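Local coordinates for protein DNMT2 (Spodoptera frugiperda, PDB 4H0N) that probably methylates a cytosine in the anticodon loop of tRNA(Asp), using S-adenosyl-L-methionine, and also acts on cytosine in DNA, at residues 3-8 / 67-72; 15-20 / 47-52; 40-45 / 298-303; 139-144 / 166-171; 151-156 / 321-326. The protein carries 3 engineered substitutions. One frame throughout, in Å; residues are numbered along the deposited sequence.

Contact 1: residues 3-8 / 67-72; sequences SHKILE and KWNVDT
D71 sets its carboxylate against the edge of the H4 imidazole, at the start of strand 4-9, the two planes only 16° apart. OD2 of D71 offers its syn lone pair to H4 ND1 at 2.7 Å, in the plane of the ring. The other oxygen, D71 OD1, is met from above the carboxylate plane by K5 N at 2.6 Å. Aspartate suits this place because its short chain, with CG in the crowded position between backbone N and carbonyl carbon (chi1 65°), brings both oxygens to consecutive residues of the strand. K5 O in turn accepts two amides, D71 N at 3.0 Å and T72 N at 3.1 Å. Further along, L7 N donates to T72 O at 2.7 Å, nearly along the C=O axis. T72 and I6, both beta-branched, lie side by side, CG2 of T72 on CG1 of I6 at 3.7 Å. L7 points toward the loop, where its CD1 meets W68 CZ3 at 4.0 Å and its CB touches V70 CG2. N69, at positive phi, completes a Schellman motif closing helix 62-67. The parallel I6-T72 bridge makes the first and fourth strands neighbours, as in the central sheet of the class I, Rossmann-like methyltransferases.

Contact 2: residues 15-20 / 47-52; sequences GMHCAW and FPETNL
Segment 15-20 of helix 15-23 faces a type I beta turn, F47 to T50, that follows helix 37-46; the nearest CA atoms, of H17 and F47, are 8.8 Å apart. Two rings bridge that gap tip to tip. With CG anti to the backbone N (chi1 -164°), H17 reaches out and makes an offset stack on F47, centroids 3.8 Å apart and planes at 14°, so that ND1 of H17 sits above the centre of the phenyl ring. H17 CB adds a CH-pi contact over the same ring, while C18 SG comes to its edge, 3.9 Å from F47 CZ. The turn also brings T50 OG1 into the plane of the imidazole, 3.1 Å from H17 CE1. Outside the pair, H17 ND1 is hydrogen-bonded to Y43 OH, which would fix the rotation of the imidazole. A flat apolar ring suits position 47 because it can lie flat against one face of the histidine; an alanine here would remove the stack and the edge contact to C18, and would probably loosen the turn against the helix. G15 N, at the start of this helix, binds the carboxylate OXT of S-adenosyl-L-homocysteine, as expected of the glycine-rich cofactor loop of Rossmann-like methyltransferases.

Contact 3: residues 40-45 / 298-303; sequences NSVYKH and KSYNLP
Y43 OH is the best-held polar atom, gripped by two hydrogen bonds, with E8 OE2 and H17 ND1, though its side chain points away from segment 298-303. Across the contact, N46 ND2 bonds both N301 O and V42 O, tying the end of helix 37-46 to segment 298-303. N301 O also lies at the edge of the H45 imidazole, 3.4 Å from H45 CD2. H45, with CG anti to the backbone N (chi1 177°), sends its ring past P303 in the opposite direction. P303 CG sits over the ring face, 4.1 Å from the H45 centroid, a CH-pi contact for which the compact, rigid proline ring is well shaped. Thus the helix after the second strand of the Rossmann-like sheet packs on the connection between helices 287-293 and 308-316. An alanine in place of P303 would lose CG and CD, and would probably uncover both the H45 ring and V42 CG2, which CD approaches to 4.1 Å. V42 spreads its branches: CG1 meets L302 CD2 at 3.9 Å and Y300 OH at 3.6 Å. That hydroxyl is hydrogen-bonded to I13 O, and I13 probably belongs to the S-adenosyl-L-homocysteine site.

Contact 4: residues 139-144 / 166-171; sequences CNFIYQ and ARRNNL
R168 and F141 form a non-hydrogen-bonded antiparallel pair whose side chains set out in divergent directions, yet the arginine folds back over the phenyl ring. A bend at chi2 (-98°) brings the guanidinium round so that F141 CZ lies over its centre, 3.7 Å from the plane, the two planes being 49° apart. R168 CG covers part of one face of the F141 ring, and C139 O lies at the edge of the guanidinium, where it accepts a weak but straight bond from NE at 3.4 Å. The positive end of the group has further weak partners in D113 and D110 O. Arginine suits the place because its long chain can pass over an aromatic ring and its guanidinium still reach a carbonyl at the end of the preceding helix. N140, at positive phi, is the C-prime residue of the Schellman motif that stops helix 127-138, and its O takes N169 N at 3.1 Å.

Regular pairing follows: I142 and R167 exchange both of their backbone bonds, R167 N reaching I142 O at 2.7 Å. I142 shares a sheet face with R167 and packs CG2 on N169 CB at 3.6 Å. A166 shares the other face with Y143, and its methyl fits beside F141, CB to CD1 4.0 Å; L136 of helix 127-138 covers both F141 and A166. Strands 141-148 and 161-168 thus form the antiparallel border of an otherwise parallel sheet, the reversed seventh strand lying between the fifth and sixth, the hallmark of the class I methyltransferase fold.

Contact 5: residues 151-156 / 321-326; sequences STVGVP and VKVISE
Apolar packing carries nearly the whole contact, and V153 is its centre. Directed toward the helix from the loop, V153 places its two methyls on different partners. CG1, anti to the backbone N, lies along the aliphatic part of K322, 3.6 Å from K322 CG and 3.5 Å from K322 CE, the two side chains sliding past each other in opposite directions. CG2 of V153 meets CG2 of V323 at 3.9 Å. E326, one turn beyond K322, adds its CG at 4.2 Å from V153 CG1, and V155 CG2 approaches K322 CE to 4.1 Å. The branched valine is compact enough to lie among three residues of a helix face, while lysine supplies a long hydrocarbon chain on a partly exposed flank.

Polar interaction is slight, and no hydrogen bond joins the segments. V153 O lies beside K322 CE. Positive phi at G154 (71°) turns the chain between the two valines and suits a residue without a side chain.

Among its neighbours, helix 321-332 sets V321 and I324 against helix 15-23, and I324 also against strand 114-119; the loop between strands 141-148 and 161-168 covers the face formed by K322, V323 and E326.

Overall arrangement
Contacts 1 and 4 lie in the same central sheet, one in its parallel middle and one at its antiparallel border, and both, partly buried, rest on backbone hydrogen bonds. Contacts 2, 3 and 5 pack helices against loops, with no hydrogen bond between their paired segments: contact 2 is buried ring stacking, contact 3 a partly buried proline-histidine and valine surface, contact 5 buried aliphatic packing. Residues join several of them. E8, on the strand of contact 1, meets both H17 of contact 2 and Y43 of contact 3, while C18 and A19 pack on V321 of contact 5. Contacts 2 and 3 lie close to the cofactor; contact 4 is remote from it.

Contact 1: residues 3-8 / 67-72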
# COMPACT_ATOMS: atom_id res chain seq x y z
N SER A 3 6.38 21.14 13.50
CA SER A 3 6.01 22.29 12.68
C SER A 3 4.75 21.98 11.87
O SER A 3 3.87 22.83 11.73
CB SER A 3 7.18 22.69 11.76
OG SER A 3 7.06 24.03 11.31
N HIS A 4 4.66 20.76 11.34
CA HIS A 4 3.51 20.34 10.55
C HIS A 4 2.54 19.47 11.36
O HIS A 4 2.96 18.57 12.09
CB HIS A 4 3.95 19.58 9.31
CG HIS A 4 4.74 20.39 8.34
ND1 HIS A 4 4.25 21.56 7.79
CD2 HIS A 4 5.97 20.21 7.80
CE1 HIS A 4 5.15 22.06 6.96
NE2 HIS A 4 6.20 21.26 6.95
N LYS A 5 1.25 19.74 11.21
CA LYS A 5 0.21 18.95 11.84
C LYS A 5 -0.45 18.07 10.78
O LYS A 5 -1.07 18.57 9.84
CB LYS A 5 -0.84 19.85 12.49
CG LYS A 5 -0.28 20.95 13.39
CD LYS A 5 0.48 20.38 14.56
CE LYS A 5 1.93 20.81 14.51
NZ LYS A 5 2.78 20.05 15.49
N ILE A 6 -0.33 16.75 10.92
CA ILE A 6 -0.84 15.86 9.89
C ILE A 6 -2.18 15.21 10.26
O ILE A 6 -2.40 14.76 11.39
CB ILE A 6 0.19 14.78 9.48
CG1 ILE A 6 1.38 15.41 8.76
CG2 ILE A 6 -0.43 13.76 8.55
CD1 ILE A 6 2.55 15.72 9.65
N LEU A 7 -3.10 15.22 9.30
CA LEU A 7 -4.30 14.42 9.38
C LEU A 7 -4.11 13.23 8.46
O LEU A 7 -3.88 13.39 7.26
CB LEU A 7 -5.52 15.23 8.95
CG LEU A 7 -6.83 14.44 8.98
CD1 LEU A 7 -6.99 13.76 10.33
CD2 LEU A 7 -8.00 15.36 8.69
N GLU A 8 -4.19 12.03 9.03
CA GLU A 8 -3.95 10.81 8.28
C GLU A 8 -5.25 10.06 8.06
O GLU A 8 -5.76 9.40 8.97
CB GLU A 8 -2.95 9.95 9.04
CG GLU A 8 -2.50 8.69 8.33
CD GLU A 8 -1.67 7.82 9.24
OE1 GLU A 8 -1.07 6.84 8.74
OE2 GLU A 8 -1.62 8.11 10.46
N LYS A 67 -9.99 22.96 14.16
CA LYS A 67 -9.60 23.05 15.57
C LYS A 67 -8.35 22.21 15.85
O LYS A 67 -7.55 22.55 16.72
CB LYS A 67 -10.76 22.65 16.48
CG LYS A 67 -10.73 21.22 16.98
CD LYS A 67 -12.14 20.73 17.27
CE LYS A 67 -12.20 19.94 18.56
NZ LYS A 67 -13.37 20.38 19.35
N TRP A 68 -8.18 21.14 15.08
CA TRP A 68 -7.01 20.28 15.21
C TRP A 68 -5.76 20.96 14.69
O TRP A 68 -4.64 20.54 14.98
CB TRP A 68 -7.21 18.98 14.46
CG TRP A 68 -8.23 18.09 15.06
CD1 TRP A 68 -8.73 18.17 16.33
CD2 TRP A 68 -8.88 16.98 14.44
NE1 TRP A 68 -9.66 17.17 16.53
CE2 TRP A 68 -9.76 16.44 15.38
CE3 TRP A 68 -8.79 16.41 13.17
CZ2 TRP A 68 -10.56 15.33 15.09
CZ3 TRP A 68 -9.59 15.32 12.88
CH2 TRP A 68 -10.46 14.79 13.84
N ASN A 69 -5.98 22.00 13.89
CA ASN A 69 -4.90 22.82 13.34
C ASN A 69 -4.02 22.05 12.35
O ASN A 69 -2.84 22.35 12.21
CB ASN A 69 -4.06 23.44 14.45
CG ASN A 69 -3.35 24.71 14.01
OD1 ASN A 69 -3.92 25.53 13.30
ND2 ASN A 69 -2.10 24.87 14.43
N VAL A 70 -4.60 21.07 11.66
CA VAL A 70 -3.86 20.33 10.64
C VAL A 70 -3.54 21.24 9.45
O VAL A 70 -4.31 22.14 9.12
CB VAL A 70 -4.61 19.05 10.17
CG1 VAL A 70 -5.63 18.61 11.21
CG2 VAL A 70 -5.28 19.25 8.81
N ASP A 71 -2.38 21.02 8.84
CA ASP A 71 -1.96 21.78 7.67
C ASP A 71 -1.64 20.81 6.55
O ASP A 71 -1.40 21.21 5.41
CB ASP A 71 -0.74 22.65 7.97
CG ASP A 71 0.50 21.82 8.31
OD1 ASP A 71 0.38 20.81 9.02
OD2 ASP A 71 1.61 22.20 7.86
N THR A 72 -1.63 19.52 6.90
CA THR A 72 -1.17 18.46 6.01
C THR A 72 -2.10 17.25 6.08
O THR A 72 -2.39 16.75 7.17
CB THR A 72 0.26 18.00 6.38
OG1 THR A 72 1.16 19.12 6.31
CG2 THR A 72 0.74 16.89 5.45

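Contact 2: residues 15-20 / 47-52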
# COMPACT_ATOMS: atom_id res chain seq x y z
N GLY A 15 0.91 3.10 7.41
CA GLY A 15 2.06 3.19 6.53
C GLY A 15 2.48 4.63 6.30
O GLY A 15 3.67 4.94 6.21
N MET A 16 1.49 5.51 6.19
CA MET A 16 1.72 6.94 6.05
C MET A 16 2.58 7.44 7.21
O MET A 16 3.61 8.08 7.00
CB MET A 16 0.39 7.68 6.04
CG MET A 16 -0.47 7.38 4.83
SD MET A 16 0.29 7.96 3.31
CE MET A 16 -1.10 7.94 2.19
N HIS A 17 2.15 7.13 8.43
CA HIS A 17 2.86 7.50 9.64
C HIS A 17 4.30 6.99 9.62
O HIS A 17 5.22 7.68 10.04
CB HIS A 17 2.12 6.93 10.85
CG HIS A 17 2.51 7.54 12.16
ND1 HIS A 17 1.73 7.46 13.28
CD2 HIS A 17 3.62 8.25 12.52
CE1 HIS A 17 2.32 8.09 14.28
NE2 HIS A 17 3.47 8.57 13.85
N CYS A 18 4.49 5.78 9.11
CA CYS A 18 5.82 5.22 8.99
C CYS A 18 6.65 5.98 7.96
O CYS A 18 7.86 6.12 8.12
CB CYS A 18 5.76 3.74 8.61
SG CYS A 18 5.43 2.67 10.00
N ALA A 19 5.99 6.47 6.92
CA ALA A 19 6.66 7.17 5.84
C ALA A 19 7.05 8.59 6.25
O ALA A 19 8.09 9.11 5.82
CB ALA A 19 5.79 7.17 4.60
N TRP A 20 6.21 9.22 7.07
CA TRP A 20 6.50 10.56 7.56
C TRP A 20 7.78 10.59 8.39
O TRP A 20 8.56 11.53 8.30
CB TRP A 20 5.33 11.09 8.39
CG TRP A 20 5.57 12.48 8.87
CD1 TRP A 20 5.94 12.87 10.12
CD2 TRP A 20 5.47 13.67 8.09
NE1 TRP A 20 6.07 14.24 10.17
CE2 TRP A 20 5.79 14.75 8.93
CE3 TRP A 20 5.14 13.93 6.75
CZ2 TRP A 20 5.79 16.07 8.48
CZ3 TRP A 20 5.14 15.24 6.31
CH2 TRP A 20 5.46 16.30 7.18
N PHE A 47 1.76 2.85 17.42
CA PHE A 47 1.71 4.27 17.77
C PHE A 47 0.74 4.54 18.92
O PHE A 47 -0.30 5.17 18.71
CB PHE A 47 1.29 5.10 16.55
CG PHE A 47 1.98 4.70 15.27
CD1 PHE A 47 3.32 5.01 15.06
CD2 PHE A 47 1.29 4.02 14.28
CE1 PHE A 47 3.95 4.64 13.89
CE2 PHE A 47 1.91 3.65 13.10
CZ PHE A 47 3.25 3.96 12.91
N PRO A 48 1.08 4.07 20.13
CA PRO A 48 0.23 4.27 21.31
C PRO A 48 -0.04 5.75 21.59
O PRO A 48 -1.03 6.09 22.23
CB PRO A 48 1.08 3.70 22.45
CG PRO A 48 2.03 2.78 21.81
CD PRO A 48 2.33 3.37 20.47
N GLU A 49 0.85 6.61 21.11
CA GLU A 49 0.82 8.03 21.42
C GLU A 49 -0.13 8.82 20.52
O GLU A 49 -0.54 9.93 20.85
CB GLU A 49 2.24 8.62 21.30
CG GLU A 49 2.77 8.79 19.86
CD GLU A 49 3.21 7.48 19.19
OE1 GLU A 49 3.19 6.42 19.85
OE2 GLU A 49 3.58 7.52 18.00
N THR A 50 -0.48 8.23 19.38
CA THR A 50 -1.17 8.97 18.32
C THR A 50 -2.69 8.95 18.42
O THR A 50 -3.30 7.90 18.61
CB THR A 50 -0.74 8.43 16.96
OG1 THR A 50 0.67 8.61 16.81
CG2 THR A 50 -1.46 9.16 15.83
N ASN A 51 -3.30 10.12 18.28
CA ASN A 51 -4.76 10.25 18.22
C ASN A 51 -5.36 9.44 17.07
O ASN A 51 -5.23 9.80 15.90
CB ASN A 51 -5.16 11.71 18.07
CG ASN A 51 -5.78 12.27 19.33
OD1 ASN A 51 -6.71 11.68 19.89
ND2 ASN A 51 -5.28 13.42 19.78
N LEU A 52 -6.03 8.35 17.42
CA LEU A 52 -6.66 7.48 16.44
C LEU A 52 -8.17 7.42 16.65
O LEU A 52 -8.64 7.06 17.73
CB LEU A 52 -6.05 6.08 16.49
CG LEU A 52 -6.80 4.92 15.84
CD1 LEU A 52 -6.93 5.11 14.33
CD2 LEU A 52 -6.08 3.62 16.16

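Contact 3: residues 40-45 / 298-303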
# COMPACT_ATOMS: atom_id res chain seq x y z
N ASN A 40 -7.09 -0.54 13.24
CA ASN A 40 -6.88 0.41 14.32
C ASN A 40 -6.07 -0.20 15.46
O ASN A 40 -5.20 0.47 16.04
CB ASN A 40 -8.22 0.92 14.87
CG ASN A 40 -8.97 1.80 13.88
OD1 ASN A 40 -8.39 2.32 12.93
ND2 ASN A 40 -10.27 1.96 14.10
N SER A 41 -6.33 -1.47 15.77
CA SER A 41 -5.65 -2.14 16.87
C SER A 41 -4.17 -2.30 16.55
O SER A 41 -3.31 -2.13 17.41
CB SER A 41 -6.27 -3.51 17.14
OG SER A 41 -5.84 -4.45 16.18
N VAL A 42 -3.89 -2.62 15.29
CA VAL A 42 -2.53 -2.74 14.81
C VAL A 42 -1.86 -1.37 14.85
O VAL A 42 -0.70 -1.24 15.24
CB VAL A 42 -2.50 -3.28 13.38
CG1 VAL A 42 -1.10 -3.20 12.79
CG2 VAL A 42 -3.04 -4.70 13.36
N TYR A 43 -2.60 -0.35 14.44
CA TYR A 43 -2.09 1.02 14.44
C TYR A 43 -1.76 1.46 15.87
O TYR A 43 -0.72 2.07 16.10
CB TYR A 43 -3.10 1.98 13.80
CG TYR A 43 -2.56 3.39 13.59
CD1 TYR A 43 -2.20 3.84 12.33
CD2 TYR A 43 -2.43 4.27 14.66
CE1 TYR A 43 -1.70 5.12 12.14
CE2 TYR A 43 -1.93 5.55 14.48
CZ TYR A 43 -1.57 5.97 13.22
OH TYR A 43 -1.08 7.26 13.03
N LYS A 44 -2.64 1.15 16.81
CA LYS A 44 -2.45 1.56 18.20
C LYS A 44 -1.25 0.87 18.82
O LYS A 44 -0.60 1.40 19.71
CB LYS A 44 -3.71 1.27 19.02
CG LYS A 44 -4.38 2.52 19.57
CD LYS A 44 -5.45 2.20 20.61
CE LYS A 44 -4.85 1.62 21.89
NZ LYS A 44 -4.71 0.14 21.85
N HIS A 45 -0.96 -0.32 18.32
CA HIS A 45 0.13 -1.12 18.84
C HIS A 45 1.46 -0.44 18.55
O HIS A 45 2.37 -0.43 19.38
CB HIS A 45 0.10 -2.52 18.24
CG HIS A 45 1.24 -3.38 18.67
ND1 HIS A 45 1.29 -3.99 19.91
CD2 HIS A 45 2.38 -3.73 18.03
CE1 HIS A 45 2.42 -4.68 20.00
NE2 HIS A 45 3.09 -4.54 18.88
N LYS A 298 12.05 -1.77 11.21
CA LYS A 298 12.17 -2.99 12.00
C LYS A 298 11.51 -2.86 13.38
O LYS A 298 11.10 -3.86 13.98
CB LYS A 298 13.64 -3.40 12.14
CG LYS A 298 14.40 -3.51 10.81
CD LYS A 298 15.00 -2.17 10.37
CE LYS A 298 14.77 -1.92 8.88
NZ LYS A 298 15.12 -0.53 8.47
N SER A 299 11.41 -1.63 13.86
CA SER A 299 10.69 -1.35 15.11
C SER A 299 9.20 -1.62 14.94
O SER A 299 8.49 -1.87 15.92
CB SER A 299 10.93 0.10 15.56
OG SER A 299 10.88 1.01 14.47
N TYR A 300 8.73 -1.58 13.70
CA TYR A 300 7.33 -1.85 13.40
C TYR A 300 7.06 -3.34 13.45
O TYR A 300 7.65 -4.12 12.70
CB TYR A 300 6.95 -1.31 12.02
CG TYR A 300 5.47 -1.26 11.78
CD1 TYR A 300 4.76 -0.07 11.92
CD2 TYR A 300 4.76 -2.40 11.41
CE1 TYR A 300 3.40 -0.02 11.71
CE2 TYR A 300 3.39 -2.36 11.19
CZ TYR A 300 2.72 -1.16 11.34
OH TYR A 300 1.36 -1.10 11.13
N ASN A 301 6.17 -3.73 14.35
CA ASN A 301 5.81 -5.13 14.52
C ASN A 301 4.31 -5.32 14.60
O ASN A 301 3.59 -4.39 14.96
CB ASN A 301 6.49 -5.71 15.76
CG ASN A 301 8.00 -5.84 15.60
OD1 ASN A 301 8.50 -6.07 14.50
ND2 ASN A 301 8.72 -5.70 16.70
N LEU A 302 3.84 -6.52 14.26
CA LEU A 302 2.42 -6.82 14.32
C LEU A 302 2.07 -7.52 15.63
O LEU A 302 2.85 -8.32 16.15
CB LEU A 302 2.00 -7.69 13.13
CG LEU A 302 2.18 -7.12 11.72
CD1 LEU A 302 1.61 -8.08 10.69
CD2 LEU A 302 1.54 -5.75 11.59
N PRO A 303 0.88 -7.22 16.17
CA PRO A 303 0.37 -7.94 17.34
C PRO A 303 0.19 -9.43 17.06
O PRO A 303 -0.34 -9.80 16.00
CB PRO A 303 -1.00 -7.28 17.57
CG PRO A 303 -0.86 -5.91 16.99
CD PRO A 303 0.01 -6.10 15.78

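Contact 4: residues 139-144 / 166-171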
# COMPACT_ATOMS: atom_id res chain seq x y z
N CYS A 139 -9.27 25.67 -5.66
CA CYS A 139 -8.87 26.07 -4.31
C CYS A 139 -7.43 26.57 -4.27
O CYS A 139 -6.81 26.61 -3.21
CB CYS A 139 -9.07 24.92 -3.33
SG CYS A 139 -10.77 24.30 -3.24
N ASN A 140 -6.92 26.95 -5.44
CA ASN A 140 -5.55 27.45 -5.60
C ASN A 140 -4.45 26.49 -5.12
O ASN A 140 -3.45 26.89 -4.52
CB ASN A 140 -5.43 28.84 -4.97
CG ASN A 140 -6.60 29.74 -5.33
OD1 ASN A 140 -6.72 30.22 -6.46
ND2 ASN A 140 -7.48 29.98 -4.36
N PHE A 141 -4.65 25.21 -5.42
CA PHE A 141 -3.65 24.18 -5.19
C PHE A 141 -2.86 23.95 -6.47
O PHE A 141 -3.43 24.02 -7.57
CB PHE A 141 -4.32 22.88 -4.74
CG PHE A 141 -4.51 22.77 -3.26
CD1 PHE A 141 -3.55 22.15 -2.47
CD2 PHE A 141 -5.64 23.30 -2.64
CE1 PHE A 141 -3.71 22.05 -1.11
CE2 PHE A 141 -5.80 23.20 -1.26
CZ PHE A 141 -4.83 22.58 -0.50
N ILE A 142 -1.56 23.72 -6.32
CA ILE A 142 -0.75 23.25 -7.44
C ILE A 142 -0.35 21.82 -7.15
O ILE A 142 -0.30 21.41 -5.98
CB ILE A 142 0.50 24.10 -7.64
CG1 ILE A 142 1.25 24.28 -6.32
CG2 ILE A 142 0.12 25.45 -8.22
CD1 ILE A 142 2.54 25.08 -6.49
N TYR A 143 -0.08 21.03 -8.18
CA TYR A 143 0.05 19.59 -7.99
C TYR A 143 0.95 18.88 -9.00
O TYR A 143 1.26 19.41 -10.06
CB TYR A 143 -1.33 18.95 -8.05
CG TYR A 143 -2.01 19.15 -9.39
CD1 TYR A 143 -1.92 18.18 -10.38
CD2 TYR A 143 -2.72 20.31 -9.67
CE1 TYR A 143 -2.52 18.36 -11.61
CE2 TYR A 143 -3.34 20.49 -10.89
CZ TYR A 143 -3.23 19.51 -11.86
OH TYR A 143 -3.84 19.68 -13.08
N GLN A 144 1.35 17.67 -8.64
CA GLN A 144 1.94 16.75 -9.59
C GLN A 144 1.34 15.35 -9.40
O GLN A 144 1.22 14.87 -8.27
CB GLN A 144 3.45 16.70 -9.40
CG GLN A 144 4.14 15.75 -10.36
CD GLN A 144 4.00 16.19 -11.80
OE1 GLN A 144 4.69 17.11 -12.25
NE2 GLN A 144 3.12 15.54 -12.55
N ALA A 166 -0.30 17.50 -3.82
CA ALA A 166 -0.99 18.76 -4.02
C ALA A 166 -0.57 19.76 -2.96
O ALA A 166 -0.34 19.40 -1.80
CB ALA A 166 -2.49 18.56 -3.99
N ARG A 167 -0.48 21.02 -3.36
CA ARG A 167 0.18 22.03 -2.55
C ARG A 167 -0.41 23.42 -2.84
O ARG A 167 -0.81 23.71 -3.97
CB ARG A 167 1.66 22.01 -2.91
CG ARG A 167 2.57 22.65 -1.92
CD ARG A 167 3.96 22.70 -2.50
NE ARG A 167 4.65 23.94 -2.14
CZ ARG A 167 5.70 23.99 -1.33
NH1 ARG A 167 6.20 22.88 -0.81
NH2 ARG A 167 6.26 25.16 -1.06
N ARG A 168 -0.48 24.27 -1.81
CA ARG A 168 -0.96 25.64 -1.98
C ARG A 168 0.04 26.46 -2.79
O ARG A 168 1.25 26.38 -2.55
CB ARG A 168 -1.22 26.30 -0.63
CG ARG A 168 -2.59 25.97 -0.04
CD ARG A 168 -3.60 27.06 -0.33
NE ARG A 168 -4.97 26.55 -0.38
CZ ARG A 168 -5.67 26.13 0.67
NH1 ARG A 168 -5.12 26.14 1.88
NH2 ARG A 168 -6.91 25.68 0.52
N ASN A 169 -0.45 27.24 -3.75
CA ASN A 169 0.44 27.90 -4.69
C ASN A 169 1.15 29.13 -4.16
O ASN A 169 2.00 29.69 -4.85
CB ASN A 169 -0.27 28.22 -6.02
CG ASN A 169 -1.50 29.10 -5.85
OD1 ASN A 169 -1.66 29.80 -4.86
ND2 ASN A 169 -2.38 29.06 -6.85
N ASN A 170 0.81 29.55 -2.95
CA ASN A 170 1.45 30.72 -2.36
C ASN A 170 2.66 30.36 -1.50
O ASN A 170 3.27 31.21 -0.86
CB ASN A 170 0.44 31.54 -1.56
CG ASN A 170 -0.36 30.70 -0.59
OD1 ASN A 170 -0.31 29.47 -0.63
ND2 ASN A 170 -1.11 31.36 0.28
N LEU A 171 3.00 29.07 -1.49
CA LEU A 171 4.20 28.60 -0.84
C LEU A 171 5.18 28.25 -1.96
O LEU A 171 4.82 27.53 -2.89
CB LEU A 171 3.88 27.36 -0.00
CG LEU A 171 2.54 27.39 0.73
CD1 LEU A 171 2.21 26.05 1.36
CD2 LEU A 171 2.51 28.50 1.77

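Contact 5: residues 151-156 / 321-326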
# COMPACT_ATOMS: atom_id res chain seq x y z
N SER A 151 9.80 -0.59 -7.68
CA SER A 151 10.94 -1.16 -8.39
C SER A 151 11.83 -0.09 -9.01
O SER A 151 12.97 -0.37 -9.38
CB SER A 151 10.47 -2.15 -9.47
OG SER A 151 9.46 -1.58 -10.28
N THR A 152 11.32 1.13 -9.12
CA THR A 152 12.14 2.23 -9.62
C THR A 152 12.81 2.95 -8.46
O THR A 152 13.81 3.63 -8.64
CB THR A 152 11.34 3.22 -10.50
OG1 THR A 152 10.57 4.09 -9.66
CG2 THR A 152 10.42 2.46 -11.46
N VAL A 153 12.25 2.78 -7.27
CA VAL A 153 12.83 3.34 -6.05
C VAL A 153 13.80 2.33 -5.40
O VAL A 153 14.06 2.37 -4.19
CB VAL A 153 11.71 3.81 -5.07
CG1 VAL A 153 12.25 4.72 -3.99
CG2 VAL A 153 10.63 4.55 -5.84
N GLY A 154 14.34 1.43 -6.20
CA GLY A 154 15.34 0.48 -5.72
C GLY A 154 14.80 -0.59 -4.78
O GLY A 154 15.57 -1.21 -4.04
N VAL A 155 13.50 -0.80 -4.80
CA VAL A 155 12.87 -1.82 -3.97
C VAL A 155 12.36 -2.97 -4.83
O VAL A 155 11.62 -2.75 -5.78
CB VAL A 155 11.72 -1.22 -3.15
CG1 VAL A 155 11.13 -2.25 -2.21
CG2 VAL A 155 12.21 -0.00 -2.38
N PRO A 156 12.77 -4.21 -4.51
CA PRO A 156 12.46 -5.38 -5.34
C PRO A 156 11.02 -5.84 -5.20
O PRO A 156 10.76 -6.91 -4.66
CB PRO A 156 13.41 -6.45 -4.79
CG PRO A 156 13.60 -6.08 -3.37
CD PRO A 156 13.56 -4.57 -3.32
N VAL A 321 6.25 2.22 2.30
CA VAL A 321 6.72 3.32 3.13
C VAL A 321 7.81 4.16 2.44
O VAL A 321 7.87 5.37 2.63
CB VAL A 321 7.19 2.80 4.52
CG1 VAL A 321 7.96 3.85 5.29
CG2 VAL A 321 6.00 2.31 5.32
N LYS A 322 8.63 3.53 1.62
CA LYS A 322 9.74 4.23 0.97
C LYS A 322 9.30 5.21 -0.10
O LYS A 322 9.76 6.35 -0.13
CB LYS A 322 10.74 3.23 0.39
CG LYS A 322 11.78 3.84 -0.52
CD LYS A 322 13.16 3.41 -0.10
CE LYS A 322 14.13 3.48 -1.27
NZ LYS A 322 15.55 3.47 -0.86
N VAL A 323 8.41 4.78 -0.98
CA VAL A 323 7.93 5.63 -2.05
C VAL A 323 7.27 6.90 -1.51
O VAL A 323 7.51 8.00 -2.02
CB VAL A 323 6.95 4.88 -2.97
CG1 VAL A 323 6.41 5.80 -4.05
CG2 VAL A 323 7.63 3.67 -3.59
N ILE A 324 6.47 6.76 -0.46
CA ILE A 324 5.76 7.90 0.10
C ILE A 324 6.72 8.87 0.78
O ILE A 324 6.56 10.10 0.68
CB ILE A 324 4.66 7.46 1.08
CG1 ILE A 324 3.58 6.69 0.33
CG2 ILE A 324 4.04 8.65 1.80
CD1 ILE A 324 2.47 6.27 1.20
N SER A 325 7.71 8.32 1.46
CA SER A 325 8.75 9.12 2.08
C SER A 325 9.44 9.98 1.02
O SER A 325 9.71 11.16 1.24
CB SER A 325 9.75 8.22 2.79
OG SER A 325 10.66 8.97 3.57
N GLU A 326 9.71 9.38 -0.13
CA GLU A 326 10.33 10.12 -1.23
C GLU A 326 9.44 11.21 -1.82
O GLU A 326 9.93 12.25 -2.24
CB GLU A 326 10.83 9.17 -2.32
CG GLU A 326 12.00 8.31 -1.89
CD GLU A 326 13.18 9.13 -1.41
OE1 GLU A 326 13.60 10.07 -2.13
OE2 GLU A 326 13.69 8.86 -0.30